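Local coordinates for PRESAN domain-containing protein (Plasmodium falciparum, PDB 7D2W) that is of unknown function but carries a Plasmodium RESA N-terminal (PRESAN) domain, a four-helix bundle that probably serves in binding other proteins, at residues A[66-71]-A[141-146]; A[77-82]-A[158-163]; A[88-93]-A[172-177]; A[125-130]-A[168-173]. All blocks are in the same frame, centred on the assembly; numbering follows the deposited sequence.

Contact 1. Residues A[66-71]-A[141-146]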
loop_
_atom_site.group_PDB
_atom_site.type_symbol
_atom_site.label_atom_id
_atom_site.label_comp_id
_atom_site.label_asym_id
_atom_site.label_seq_id
_atom_site.Cartn_x
_atom_site.Cartn_y
_atom_site.Cartn_z
ATOM N N THR A 66 5.124 0.209 -30.480
ATOM C CA THR A 66 3.683 -0.050 -30.464
ATOM C C THR A 66 3.320 -1.076 -29.400
ATOM O O THR A 66 2.321 -0.928 -28.685
ATOM C CB THR A 66 3.212 -0.552 -31.831
ATOM O OG1 THR A 66 3.308 0.498 -32.795
ATOM C CG2 THR A 66 1.766 -1.047 -31.754
ATOM N N TYR A 67 4.120 -2.129 -29.291
ATOM C CA TYR A 67 3.895 -3.135 -28.263
ATOM C C TYR A 67 4.025 -2.512 -26.886
ATOM O O TYR A 67 3.158 -2.682 -26.021
ATOM C CB TYR A 67 4.897 -4.276 -28.455
ATOM C CG TYR A 67 4.578 -5.594 -27.774
ATOM C CD1 TYR A 67 3.773 -5.653 -26.643
ATOM C CD2 TYR A 67 5.124 -6.773 -28.247
ATOM C CE1 TYR A 67 3.515 -6.857 -26.018
ATOM C CE2 TYR A 67 4.876 -7.980 -27.635
ATOM C CZ TYR A 67 4.074 -8.020 -26.517
ATOM O OH TYR A 67 3.831 -9.225 -25.893
ATOM N N LEU A 68 5.106 -1.759 -26.673
ATOM C CA LEU A 68 5.311 -1.103 -25.387
ATOM C C LEU A 68 4.165 -0.156 -25.045
ATOM O O LEU A 68 3.755 -0.069 -23.878
ATOM C CB LEU A 68 6.647 -0.358 -25.408
ATOM C CG LEU A 68 7.831 -1.328 -25.343
ATOM C CD1 LEU A 68 9.149 -0.576 -25.419
ATOM C CD2 LEU A 68 7.764 -2.176 -24.071
ATOM N N LEU A 69 3.624 0.558 -26.043
ATOM C CA LEU A 69 2.520 1.472 -25.755
ATOM C C LEU A 69 1.254 0.708 -25.398
ATOM O O LEU A 69 0.471 1.150 -24.552
ATOM C CB LEU A 69 2.267 2.398 -26.948
ATOM C CG LEU A 69 3.459 3.301 -27.301
ATOM C CD1 LEU A 69 3.321 3.981 -28.659
ATOM C CD2 LEU A 69 3.659 4.322 -26.195
ATOM N N ASN A 70 1.038 -0.435 -26.044
ATOM C CA ASN A 70 -0.077 -1.315 -25.714
ATOM C C ASN A 70 0.009 -1.785 -24.260
ATOM O O ASN A 70 -0.986 -1.748 -23.534
ATOM C CB ASN A 70 -0.064 -2.508 -26.676
ATOM C CG ASN A 70 -1.281 -3.396 -26.541
ATOM O OD1 ASN A 70 -1.349 -4.247 -25.653
ATOM N ND2 ASN A 70 -2.242 -3.224 -27.444
ATOM N N ILE A 71 1.196 -2.214 -23.843
ATOM C CA ILE A 71 1.401 -2.618 -22.449
ATOM C C ILE A 71 1.066 -1.470 -21.499
ATOM O O ILE A 71 0.395 -1.668 -20.478
ATOM C CB ILE A 71 2.849 -3.109 -22.257
ATOM C CG1 ILE A 71 3.024 -4.501 -22.866
ATOM C CG2 ILE A 71 3.243 -3.100 -20.791
ATOM C CD1 ILE A 71 4.452 -4.800 -23.262
ATOM N N ASN A 141 10.048 9.106 -21.574
ATOM C CA ASN A 141 11.475 9.401 -21.487
ATOM C C ASN A 141 12.302 8.120 -21.470
ATOM O O ASN A 141 13.347 8.041 -22.123
ATOM C CB ASN A 141 11.753 10.271 -20.262
ATOM C CG ASN A 141 11.173 11.673 -20.404
ATOM O OD1 ASN A 141 10.487 11.973 -21.382
ATOM N ND2 ASN A 141 11.445 12.535 -19.430
ATOM N N LEU A 142 11.842 7.102 -20.744
ATOM C CA LEU A 142 12.511 5.805 -20.764
ATOM C C LEU A 142 12.553 5.231 -22.170
ATOM O O LEU A 142 13.592 4.739 -22.621
ATOM C CB LEU A 142 11.788 4.843 -19.832
ATOM C CG LEU A 142 12.633 3.890 -19.004
ATOM C CD1 LEU A 142 13.740 4.640 -18.297
ATOM C CD2 LEU A 142 11.726 3.234 -17.997
ATOM N N LEU A 143 11.421 5.270 -22.870
ATOM C CA LEU A 143 11.381 4.764 -24.237
ATOM C C LEU A 143 12.376 5.503 -25.122
ATOM O O LEU A 143 13.159 4.885 -25.854
ATOM C CB LEU A 143 9.968 4.898 -24.808
ATOM C CG LEU A 143 8.857 4.052 -24.180
ATOM C CD1 LEU A 143 7.664 3.991 -25.108
ATOM C CD2 LEU A 143 9.344 2.654 -23.818
ATOM N N ASN A 144 12.361 6.833 -25.059
ATOM C CA ASN A 144 13.154 7.617 -25.997
ATOM C C ASN A 144 14.647 7.435 -25.764
ATOM O O ASN A 144 15.432 7.527 -26.711
ATOM C CB ASN A 144 12.748 9.092 -25.911
ATOM C CG ASN A 144 11.320 9.333 -26.398
ATOM O OD1 ASN A 144 10.771 8.532 -27.154
ATOM N ND2 ASN A 144 10.717 10.437 -25.962
ATOM N N LYS A 145 15.060 7.141 -24.531
ATOM C CA LYS A 145 16.472 6.909 -24.253
ATOM C C LYS A 145 16.877 5.456 -24.470
ATOM O O LYS A 145 17.998 5.083 -24.094
ATOM C CB LYS A 145 16.830 7.326 -22.829
ATOM C CG LYS A 145 16.446 6.313 -21.732
ATOM C CD LYS A 145 17.171 6.622 -20.420
ATOM C CE LYS A 145 17.044 5.470 -19.427
ATOM N NZ LYS A 145 17.150 5.927 -18.012
ATOM N N LYS A 146 15.997 4.648 -25.071
ATOM C CA LYS A 146 16.261 3.252 -25.420
ATOM C C LYS A 146 16.797 2.461 -24.224
ATOM O O LYS A 146 17.887 1.898 -24.255
ATOM C CB LYS A 146 17.211 3.178 -26.619
ATOM C CG LYS A 146 16.865 4.131 -27.751
ATOM C CD LYS A 146 15.509 3.801 -28.403
ATOM C CE LYS A 146 15.375 2.331 -28.819
ATOM N NZ LYS A 146 15.664 2.141 -30.276
#

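Contact 2. Residues A[77-82]-A[158-163]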
loop_
_atom_site.group_PDB
_atom_site.type_symbol
_atom_site.label_atom_id
_atom_site.label_comp_id
_atom_site.label_asym_id
_atom_site.label_seq_id
_atom_site.Cartn_x
_atom_site.Cartn_y
_atom_site.Cartn_z
ATOM N N GLY A 77 -5.237 0.818 -17.509
ATOM C CA GLY A 77 -6.501 0.184 -17.161
ATOM C C GLY A 77 -6.481 -0.453 -15.782
ATOM O O GLY A 77 -7.477 -0.424 -15.055
ATOM N N ILE A 78 -5.352 -1.049 -15.410
ATOM C CA ILE A 78 -5.221 -1.645 -14.088
ATOM C C ILE A 78 -5.267 -0.566 -13.007
ATOM O O ILE A 78 -5.987 -0.693 -12.008
ATOM C CB ILE A 78 -3.918 -2.461 -14.008
ATOM C CG1 ILE A 78 -4.055 -3.755 -14.811
ATOM C CG2 ILE A 78 -3.541 -2.727 -12.543
ATOM C CD1 ILE A 78 -2.731 -4.317 -15.260
ATOM N N CYS A 79 -4.513 0.514 -13.189
ATOM C CA CYS A 79 -4.499 1.554 -12.158
ATOM C C CYS A 79 -5.844 2.265 -12.060
ATOM O O CYS A 79 -6.317 2.566 -10.956
ATOM C CB CYS A 79 -3.372 2.557 -12.423
ATOM S SG CYS A 79 -1.763 1.748 -12.329
ATOM N N ARG A 80 -6.466 2.552 -13.203
ATOM C CA ARG A 80 -7.760 3.231 -13.204
ATOM C C ARG A 80 -8.853 2.392 -12.550
ATOM O O ARG A 80 -9.774 2.942 -11.927
ATOM C CB ARG A 80 -8.142 3.591 -14.636
ATOM C CG ARG A 80 -7.269 4.711 -15.180
ATOM C CD ARG A 80 -7.446 4.840 -16.659
ATOM N NE ARG A 80 -6.571 5.852 -17.240
ATOM C CZ ARG A 80 -6.409 5.982 -18.551
ATOM N NH1 ARG A 80 -7.065 5.168 -19.358
ATOM N NH2 ARG A 80 -5.607 6.906 -19.052
ATOM N N GLN A 81 -8.786 1.066 -12.684
ATOM C CA GLN A 81 -9.751 0.234 -11.973
ATOM C C GLN A 81 -9.486 0.287 -10.474
ATOM O O GLN A 81 -10.426 0.243 -9.670
ATOM C CB GLN A 81 -9.710 -1.209 -12.497
ATOM C CG GLN A 81 -10.737 -2.148 -11.851
ATOM C CD GLN A 81 -12.181 -1.744 -12.151
ATOM O OE1 GLN A 81 -12.582 -1.637 -13.312
ATOM N NE2 GLN A 81 -12.963 -1.510 -11.099
ATOM N N GLY A 82 -8.210 0.384 -10.080
ATOM C CA GLY A 82 -7.895 0.605 -8.674
ATOM C C GLY A 82 -8.512 1.882 -8.130
ATOM O O GLY A 82 -9.017 1.914 -7.001
ATOM N N SER A 158 6.978 -0.885 -10.939
ATOM C CA SER A 158 7.104 0.089 -9.855
ATOM C C SER A 158 6.052 1.191 -9.948
ATOM O O SER A 158 5.607 1.693 -8.913
ATOM C CB SER A 158 8.516 0.688 -9.825
ATOM O OG SER A 158 9.382 -0.238 -9.188
ATOM N N CYS A 159 5.635 1.573 -11.163
ATOM C CA CYS A 159 4.543 2.536 -11.297
ATOM C C CYS A 159 3.235 1.981 -10.741
ATOM O O CYS A 159 2.464 2.704 -10.103
ATOM C CB CYS A 159 4.360 2.923 -12.762
ATOM S SG CYS A 159 5.606 4.091 -13.312
ATOM N N ILE A 160 2.953 0.707 -10.997
ATOM C CA ILE A 160 1.745 0.107 -10.443
ATOM C C ILE A 160 1.835 0.053 -8.922
ATOM O O ILE A 160 0.871 0.391 -8.220
ATOM C CB ILE A 160 1.514 -1.274 -11.087
ATOM C CG1 ILE A 160 1.161 -1.073 -12.567
ATOM C CG2 ILE A 160 0.367 -2.051 -10.375
ATOM C CD1 ILE A 160 1.200 -2.370 -13.372
ATOM N N ASP A 161 3.006 -0.324 -8.386
ATOM C CA ASP A 161 3.200 -0.302 -6.933
ATOM C C ASP A 161 2.979 1.095 -6.368
ATOM O O ASP A 161 2.409 1.256 -5.283
ATOM C CB ASP A 161 4.616 -0.747 -6.555
ATOM C CG ASP A 161 4.922 -2.183 -6.921
ATOM O OD1 ASP A 161 3.993 -3.001 -7.046
ATOM O OD2 ASP A 161 6.129 -2.497 -7.045
ATOM N N GLU A 162 3.473 2.114 -7.070
ATOM C CA GLU A 162 3.306 3.492 -6.612
ATOM C C GLU A 162 1.835 3.901 -6.596
ATOM O O GLU A 162 1.391 4.627 -5.688
ATOM C CB GLU A 162 4.121 4.434 -7.501
ATOM C CG GLU A 162 4.111 5.886 -7.038
ATOM C CD GLU A 162 4.980 6.780 -7.903
ATOM O OE1 GLU A 162 5.365 6.348 -9.020
ATOM O OE2 GLU A 162 5.281 7.910 -7.458
ATOM N N PHE A 163 1.063 3.463 -7.596
ATOM C CA PHE A 163 -0.379 3.709 -7.584
ATOM C C PHE A 163 -1.065 2.961 -6.446
ATOM O O PHE A 163 -2.013 3.474 -5.837
ATOM C CB PHE A 163 -0.999 3.312 -8.934
ATOM C CG PHE A 163 -1.477 4.491 -9.723
ATOM C CD1 PHE A 163 -2.682 5.104 -9.399
ATOM C CD2 PHE A 163 -0.705 5.021 -10.754
ATOM C CE1 PHE A 163 -3.116 6.223 -10.102
ATOM C CE2 PHE A 163 -1.135 6.145 -11.471
ATOM C CZ PHE A 163 -2.331 6.748 -11.138
#

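Contact 3. Residues A[88-93]-A[172-177]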
loop_
_atom_site.group_PDB
_atom_site.type_symbol
_atom_site.label_atom_id
_atom_site.label_comp_id
_atom_site.label_asym_id
_atom_site.label_seq_id
_atom_site.Cartn_x
_atom_site.Cartn_y
_atom_site.Cartn_z
ATOM N N LYS A 88 -15.359 3.567 -4.873
ATOM C CA LYS A 88 -16.487 2.727 -4.474
ATOM C C LYS A 88 -16.409 2.402 -2.987
ATOM O O LYS A 88 -17.411 2.504 -2.257
ATOM C CB LYS A 88 -16.497 1.445 -5.319
ATOM C CG LYS A 88 -17.712 0.505 -5.127
ATOM C CD LYS A 88 -17.603 -0.702 -6.074
ATOM C CE LYS A 88 -18.708 -1.732 -5.854
ATOM N NZ LYS A 88 -20.034 -1.289 -6.379
ATOM N N ASN A 89 -15.221 2.030 -2.515
ATOM C CA ASN A 89 -15.072 1.674 -1.107
ATOM C C ASN A 89 -15.215 2.896 -0.208
ATOM O O ASN A 89 -15.794 2.803 0.880
ATOM C CB ASN A 89 -13.731 0.975 -0.889
ATOM C CG ASN A 89 -13.586 -0.261 -1.751
ATOM O OD1 ASN A 89 -14.579 -0.872 -2.133
ATOM N ND2 ASN A 89 -12.348 -0.622 -2.082
ATOM N N LEU A 90 -14.709 4.053 -0.644
ATOM C CA LEU A 90 -14.844 5.262 0.161
ATOM C C LEU A 90 -16.289 5.739 0.211
ATOM O O LEU A 90 -16.766 6.194 1.260
ATOM C CB LEU A 90 -13.925 6.354 -0.386
ATOM C CG LEU A 90 -12.445 6.191 0.002
ATOM C CD1 LEU A 90 -11.631 7.434 -0.420
ATOM C CD2 LEU A 90 -12.274 5.915 1.495
ATOM N N ARG A 91 -17.008 5.632 -0.911
ATOM C CA ARG A 91 -18.418 5.997 -0.917
ATOM C C ARG A 91 -19.201 5.179 0.100
ATOM O O ARG A 91 -20.131 5.693 0.729
ATOM C CB ARG A 91 -18.998 5.803 -2.319
ATOM C CG ARG A 91 -20.417 6.291 -2.458
ATOM C CD ARG A 91 -20.484 7.813 -2.414
ATOM N NE ARG A 91 -20.875 8.289 -1.089
ATOM C CZ ARG A 91 -21.570 9.398 -0.869
ATOM N NH1 ARG A 91 -21.954 10.153 -1.889
ATOM N NH2 ARG A 91 -21.881 9.752 0.371
ATOM N N GLY A 92 -18.812 3.920 0.301
ATOM C CA GLY A 92 -19.506 3.078 1.258
ATOM C C GLY A 92 -19.410 3.586 2.683
ATOM O O GLY A 92 -20.360 3.459 3.458
ATOM N N ILE A 93 -18.262 4.160 3.054
ATOM C CA ILE A 93 -18.045 4.586 4.434
ATOM C C ILE A 93 -18.202 6.087 4.616
ATOM O O ILE A 93 -18.158 6.569 5.751
ATOM C CB ILE A 93 -16.669 4.126 4.949
ATOM C CG1 ILE A 93 -15.554 4.870 4.220
ATOM C CG2 ILE A 93 -16.520 2.620 4.772
ATOM C CD1 ILE A 93 -14.163 4.384 4.581
ATOM N N VAL A 172 -6.550 5.393 3.730
ATOM C CA VAL A 172 -6.216 5.623 5.132
ATOM C C VAL A 172 -6.645 7.023 5.558
ATOM O O VAL A 172 -7.284 7.207 6.603
ATOM C CB VAL A 172 -4.704 5.391 5.335
ATOM C CG1 VAL A 172 -4.183 6.082 6.584
ATOM C CG2 VAL A 172 -4.411 3.887 5.369
ATOM N N LYS A 173 -6.314 8.027 4.740
ATOM C CA LYS A 173 -6.652 9.414 5.055
ATOM C C LYS A 173 -8.155 9.607 5.238
ATOM O O LYS A 173 -8.591 10.237 6.208
ATOM C CB LYS A 173 -6.126 10.344 3.957
ATOM C CG LYS A 173 -6.572 11.815 4.125
ATOM C CD LYS A 173 -5.744 12.768 3.263
ATOM C CE LYS A 173 -6.183 12.714 1.802
ATOM N NZ LYS A 173 -5.258 13.452 0.865
ATOM N N TYR A 174 -8.969 9.094 4.303
ATOM C CA TYR A 174 -10.401 9.352 4.374
ATOM C C TYR A 174 -11.106 8.397 5.321
ATOM O O TYR A 174 -12.153 8.751 5.875
ATOM C CB TYR A 174 -11.034 9.301 2.972
ATOM C CG TYR A 174 -10.678 10.556 2.236
ATOM C CD1 TYR A 174 -11.306 11.760 2.550
ATOM C CD2 TYR A 174 -9.651 10.568 1.303
ATOM C CE1 TYR A 174 -10.948 12.931 1.927
ATOM C CE2 TYR A 174 -9.280 11.741 0.668
ATOM C CZ TYR A 174 -9.927 12.916 0.994
ATOM O OH TYR A 174 -9.561 14.076 0.375
ATOM N N GLU A 175 -10.565 7.193 5.522
ATOM C CA GLU A 175 -11.169 6.307 6.511
ATOM C C GLU A 175 -11.162 6.958 7.885
ATOM O O GLU A 175 -12.143 6.853 8.639
ATOM C CB GLU A 175 -10.446 4.968 6.567
ATOM C CG GLU A 175 -11.275 3.918 7.283
ATOM C CD GLU A 175 -10.515 2.631 7.533
ATOM O OE1 GLU A 175 -9.384 2.501 7.036
ATOM O OE2 GLU A 175 -11.051 1.747 8.231
ATOM N N LYS A 176 -10.076 7.654 8.214
ATOM C CA LYS A 176 -9.998 8.322 9.505
ATOM C C LYS A 176 -10.993 9.470 9.577
ATOM O O LYS A 176 -11.740 9.592 10.555
ATOM C CB LYS A 176 -8.577 8.827 9.752
ATOM C CG LYS A 176 -7.582 7.732 10.079
ATOM C CD LYS A 176 -6.240 8.302 10.519
ATOM C CE LYS A 176 -5.209 8.249 9.398
ATOM N NZ LYS A 176 -3.919 7.658 9.864
ATOM N N ILE A 177 -11.023 10.318 8.544
ATOM C CA ILE A 177 -11.912 11.478 8.558
ATOM C C ILE A 177 -13.367 11.036 8.618
ATOM O O ILE A 177 -14.151 11.544 9.426
ATOM C CB ILE A 177 -11.661 12.378 7.336
ATOM C CG1 ILE A 177 -10.198 12.775 7.247
ATOM C CG2 ILE A 177 -12.497 13.641 7.434
ATOM C CD1 ILE A 177 -9.844 13.352 5.901
#

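Contact 4. Residues A[125-130]-A[168-173]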
loop_
_atom_site.group_PDB
_atom_site.type_symbol
_atom_site.label_atom_id
_atom_site.label_comp_id
_atom_site.label_asym_id
_atom_site.label_seq_id
_atom_site.Cartn_x
_atom_site.Cartn_y
_atom_site.Cartn_z
ATOM N N ASN A 125 -9.264 12.385 -7.182
ATOM C CA ASN A 125 -9.087 12.455 -8.627
ATOM C C ASN A 125 -7.900 13.333 -9.010
ATOM O O ASN A 125 -7.176 13.027 -9.964
ATOM C CB ASN A 125 -10.387 12.934 -9.270
ATOM C CG ASN A 125 -11.435 11.823 -9.316
ATOM O OD1 ASN A 125 -11.186 10.760 -9.879
ATOM N ND2 ASN A 125 -12.580 12.045 -8.684
ATOM N N MET A 126 -7.659 14.419 -8.272
ATOM C CA MET A 126 -6.480 15.233 -8.569
ATOM C C MET A 126 -5.178 14.476 -8.292
ATOM O O MET A 126 -4.219 14.576 -9.070
ATOM C CB MET A 126 -6.521 16.531 -7.764
ATOM C CG MET A 126 -5.465 17.513 -8.213
ATOM S SD MET A 126 -5.708 18.194 -9.862
ATOM C CE MET A 126 -7.495 18.299 -9.927
ATOM N N MET A 127 -5.106 13.735 -7.184
ATOM C CA MET A 127 -3.890 12.973 -6.902
ATOM C C MET A 127 -3.657 11.898 -7.968
ATOM O O MET A 127 -2.542 11.761 -8.486
ATOM C CB MET A 127 -3.953 12.345 -5.503
ATOM C CG MET A 127 -3.885 13.368 -4.330
ATOM S SD MET A 127 -2.413 14.409 -4.384
ATOM C CE MET A 127 -1.136 13.189 -3.994
ATOM N N VAL A 128 -4.696 11.141 -8.332
ATOM C CA VAL A 128 -4.459 10.042 -9.278
ATOM C C VAL A 128 -4.215 10.583 -10.684
ATOM O O VAL A 128 -3.357 10.072 -11.417
ATOM C CB VAL A 128 -5.588 8.985 -9.251
ATOM C CG1 VAL A 128 -5.718 8.351 -7.862
ATOM C CG2 VAL A 128 -6.921 9.533 -9.740
ATOM N N SER A 129 -4.930 11.635 -11.083
ATOM C CA SER A 129 -4.721 12.126 -12.439
ATOM C C SER A 129 -3.331 12.742 -12.581
ATOM O O SER A 129 -2.673 12.560 -13.613
ATOM C CB SER A 129 -5.821 13.115 -12.831
ATOM O OG SER A 129 -5.624 14.336 -12.148
ATOM N N THR A 130 -2.841 13.431 -11.545
ATOM C CA THR A 130 -1.493 13.988 -11.611
ATOM C C THR A 130 -0.443 12.883 -11.613
ATOM O O THR A 130 0.579 12.984 -12.306
ATOM C CB THR A 130 -1.251 14.947 -10.445
ATOM O OG1 THR A 130 -2.229 15.993 -10.473
ATOM C CG2 THR A 130 0.132 15.551 -10.553
ATOM N N THR A 168 -3.672 3.394 -1.233
ATOM C CA THR A 168 -3.639 3.097 0.196
ATOM C C THR A 168 -3.608 4.382 1.012
ATOM O O THR A 168 -4.359 4.528 1.983
ATOM C CB THR A 168 -2.424 2.226 0.515
ATOM O OG1 THR A 168 -2.518 1.007 -0.224
ATOM C CG2 THR A 168 -2.360 1.892 2.019
ATOM N N ASP A 169 -2.741 5.326 0.627
ATOM C CA ASP A 169 -2.645 6.592 1.348
ATOM C C ASP A 169 -3.987 7.306 1.387
ATOM O O ASP A 169 -4.396 7.825 2.438
ATOM C CB ASP A 169 -1.589 7.487 0.703
ATOM C CG ASP A 169 -0.179 7.039 1.011
ATOM O OD1 ASP A 169 -0.010 6.060 1.764
ATOM O OD2 ASP A 169 0.761 7.645 0.469
ATOM N N LEU A 170 -4.680 7.360 0.245
ATOM C CA LEU A 170 -5.975 8.029 0.195
ATOM C C LEU A 170 -7.011 7.304 1.051
ATOM O O LEU A 170 -7.792 7.941 1.763
ATOM C CB LEU A 170 -6.451 8.123 -1.259
ATOM C CG LEU A 170 -5.682 9.116 -2.140
ATOM C CD1 LEU A 170 -6.048 8.930 -3.628
ATOM C CD2 LEU A 170 -5.988 10.530 -1.690
ATOM N N TYR A 171 -7.054 5.974 0.981
ATOM C CA TYR A 171 -8.030 5.245 1.785
ATOM C C TYR A 171 -7.800 5.482 3.278
ATOM O O TYR A 171 -8.751 5.760 4.014
ATOM C CB TYR A 171 -8.009 3.747 1.457
ATOM C CG TYR A 171 -9.225 3.016 2.012
ATOM C CD1 TYR A 171 -10.450 3.071 1.363
ATOM C CD2 TYR A 171 -9.149 2.297 3.199
ATOM C CE1 TYR A 171 -11.562 2.427 1.876
ATOM C CE2 TYR A 171 -10.256 1.649 3.720
ATOM C CZ TYR A 171 -11.459 1.715 3.053
ATOM O OH TYR A 171 -12.563 1.070 3.563
ATOM N N VAL A 172 -6.550 5.393 3.730
ATOM C CA VAL A 172 -6.216 5.623 5.132
ATOM C C VAL A 172 -6.645 7.023 5.558
ATOM O O VAL A 172 -7.284 7.207 6.603
ATOM C CB VAL A 172 -4.704 5.391 5.335
ATOM C CG1 VAL A 172 -4.183 6.082 6.584
ATOM C CG2 VAL A 172 -4.411 3.887 5.369
ATOM N N LYS A 173 -6.314 8.027 4.740
ATOM C CA LYS A 173 -6.652 9.414 5.055
ATOM C C LYS A 173 -8.155 9.607 5.238
ATOM O O LYS A 173 -8.591 10.237 6.208
ATOM C CB LYS A 173 -6.126 10.344 3.957
ATOM C CG LYS A 173 -6.572 11.815 4.125
ATOM C CD LYS A 173 -5.744 12.768 3.263
ATOM C CE LYS A 173 -6.183 12.714 1.802
ATOM N NZ LYS A 173 -5.258 13.452 0.865
#

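Contact 1. Residues A[66-71]-A[141-146]
A small, purely apolar helix-helix contact links Leu68 and Leu69, near the start of helix 65-93, with Leu143 at the end of helix 117-144. It closes one end of the four-helix bundle, its centre about 18 Å from that of the chain. Leu143 carries one side of the contact by itself, because its two methyls part and each takes a different leucine. CD2 of Leu143 meets CD1 of Leu68 at 3.6 Å, and the two side chains run alongside one another in opposite senses. CD1 of Leu143 lies 4.2 Å from CD2 of Leu69, a looser touch in which the chains meet at a slant. With chi1 at -66°, CG of Leu143 stands anti to its carbonyl carbon, and the fork opens across the groove between the helices. The backbones stay well apart, 8.5 Å between CA of Leu68 and CA of Leu143. Just beyond Leu143 the helix ends in a tight turn, where Lys146 N donates to Leu143 O. A weak hydrogen bond from Arg65 to Asn144 also spans these helix ends. Pro63 leans on Leu68, while Ile71, in one of its conformers, packs on helices 49-58 and 149-181.

Contact 2. Residues A[77-82]-A[158-163]
A cysteine sulfur-aromatic contact lies in the core of the four-helix bundle, where helices 65-93 and 149-181 run side by side in the same direction. Cys79 reaches over one face of the Phe163 ring. Its CB stands 3.9 Å from the centroid of the Phe163 ring and 15° off the ring normal, a CH-pi contact displaced somewhat toward the rim. The sulfur goes further out over the CG and CD2 side of the ring. Cys79 SG is 3.8 Å from Phe163 CD2, and its line to the centroid is oblique, 37° from the normal. This placement follows from the sulfur standing anti to the carbonyl carbon of Cys79 (chi1 -63°), which also brings SG to 4.1 Å from CG1 of Ile160. Cys79 is thus lodged between an aromatic and a branched aliphatic side chain one helical turn apart. Consistent with the small size of cysteine, CA of Cys79 and CA of Phe163 are 6.5 Å apart. At the edge of the ring, in its plane, lies Cys159 O, which accepts a hydrogen bond from Gln135. Asp161 forms a salt bridge to Arg157 of the second subunit, so helix 149-181 serves both the bundle core and the dimer contact. Helix 117-144 packs on Phe163 through Val128 and Leu131, and Ile160 leans on Arg49 and Tyr53 of helix 49-58.

Contact 3. Residues A[88-93]-A[172-177]
The Tyr174 ring is approached obliquely by Leu90, whose CD1 lies 4.1 Å from CD2 of the tyrosine. The leucine fork is seated mainly on the root of that side chain: CD2 of Leu90 comes to 3.9 Å from Tyr174 CB, CD1 lies equally near it, and the leucine stands roughly perpendicular to the tyrosine side chain. From there the ring leads away from helix 65-93, and its hydroxyl is hydrogen-bonded to Asp123. The other flat group, the carboxylate of Glu175, takes no part in the touching; the aliphatic stem below it does. Ile93 CD1 rests 4.0 Å from Glu175 CG and as close to its CA. CG1 of Ile93 is wedged between its own backbone N and carbonyl carbon (chi1 68°), and the chain then extends to set the terminal methyl against the glutamate. Glu175 continues extended past CG toward the second subunit, where OE2 lies close to Asp169 OD1 of that chain. The contact joins the C-terminal parts of helices 65-93 and 149-181, which run in the same direction. Helix 117-144 covers the same patch from a third side, Trp117 and Cys120 packing on Leu90, and Cys120 and Cys124 on Tyr174.

Contact 4. Residues A[125-130]-A[168-173]
Leu170 meets Met127 and Val128 with its CG anti to the carbonyl carbon (chi1 -71°), the fork pointing at helix 117-144. In Met127, chi1 (-69°) turns CG toward the leucine, and chi2 (-57°) takes the sulfur off to the side. CG of Met127 and CD2 of Leu170 are 4.4 Å apart, while on the other branch Leu170 CD1 lies 4.3 Å from CG1 of Val128. One leucine is thus received by two consecutive residues of the facing helix. Both distances are loose, and CA of Met127 stays 8.9 Å from CA of Leu170. Helices 117-144 and 149-181 follow each other in the four-helix bundle and run antiparallel as a helical hairpin. Val128 lies on its inner side, also touching Phe163 and Thr83; Met127 lies on the solvent-exposed side. Away from the partner helix, a hydroxyl turns back on its own backbone: Ser129 OG donates to Asn125 O at 3.0 Å. That carbonyl also takes the helical N-H of Ser129, which arrives from the opposite face of its plane. Nearby, Lys173 makes a salt bridge to Asp123, a polar tie between the hairpin arms.

Overall arrangement
From the N terminus, helix 49-58 leads into helix 65-93, on which contacts 1, 2 and 3 begin in order. Contact 1 closes its loop on the end of helix 117-144, contacts 2 and 3 on helix 149-181. Contact 4 closes the short hairpin between these last two helices. Contacts 1, 2 and 3 cross one another along the chain, as contact 4 crosses contacts 1 and 2; contacts 3 and 4 share Val172 and Lys173. Contacts 1 and 3 lie on opposite sides of the chain's centre, their own centres about 36 Å apart. Between them, Phe163 joins contact 2 to contact 4, and Tyr171, in one of its conformers, joins contact 4 to contact 3.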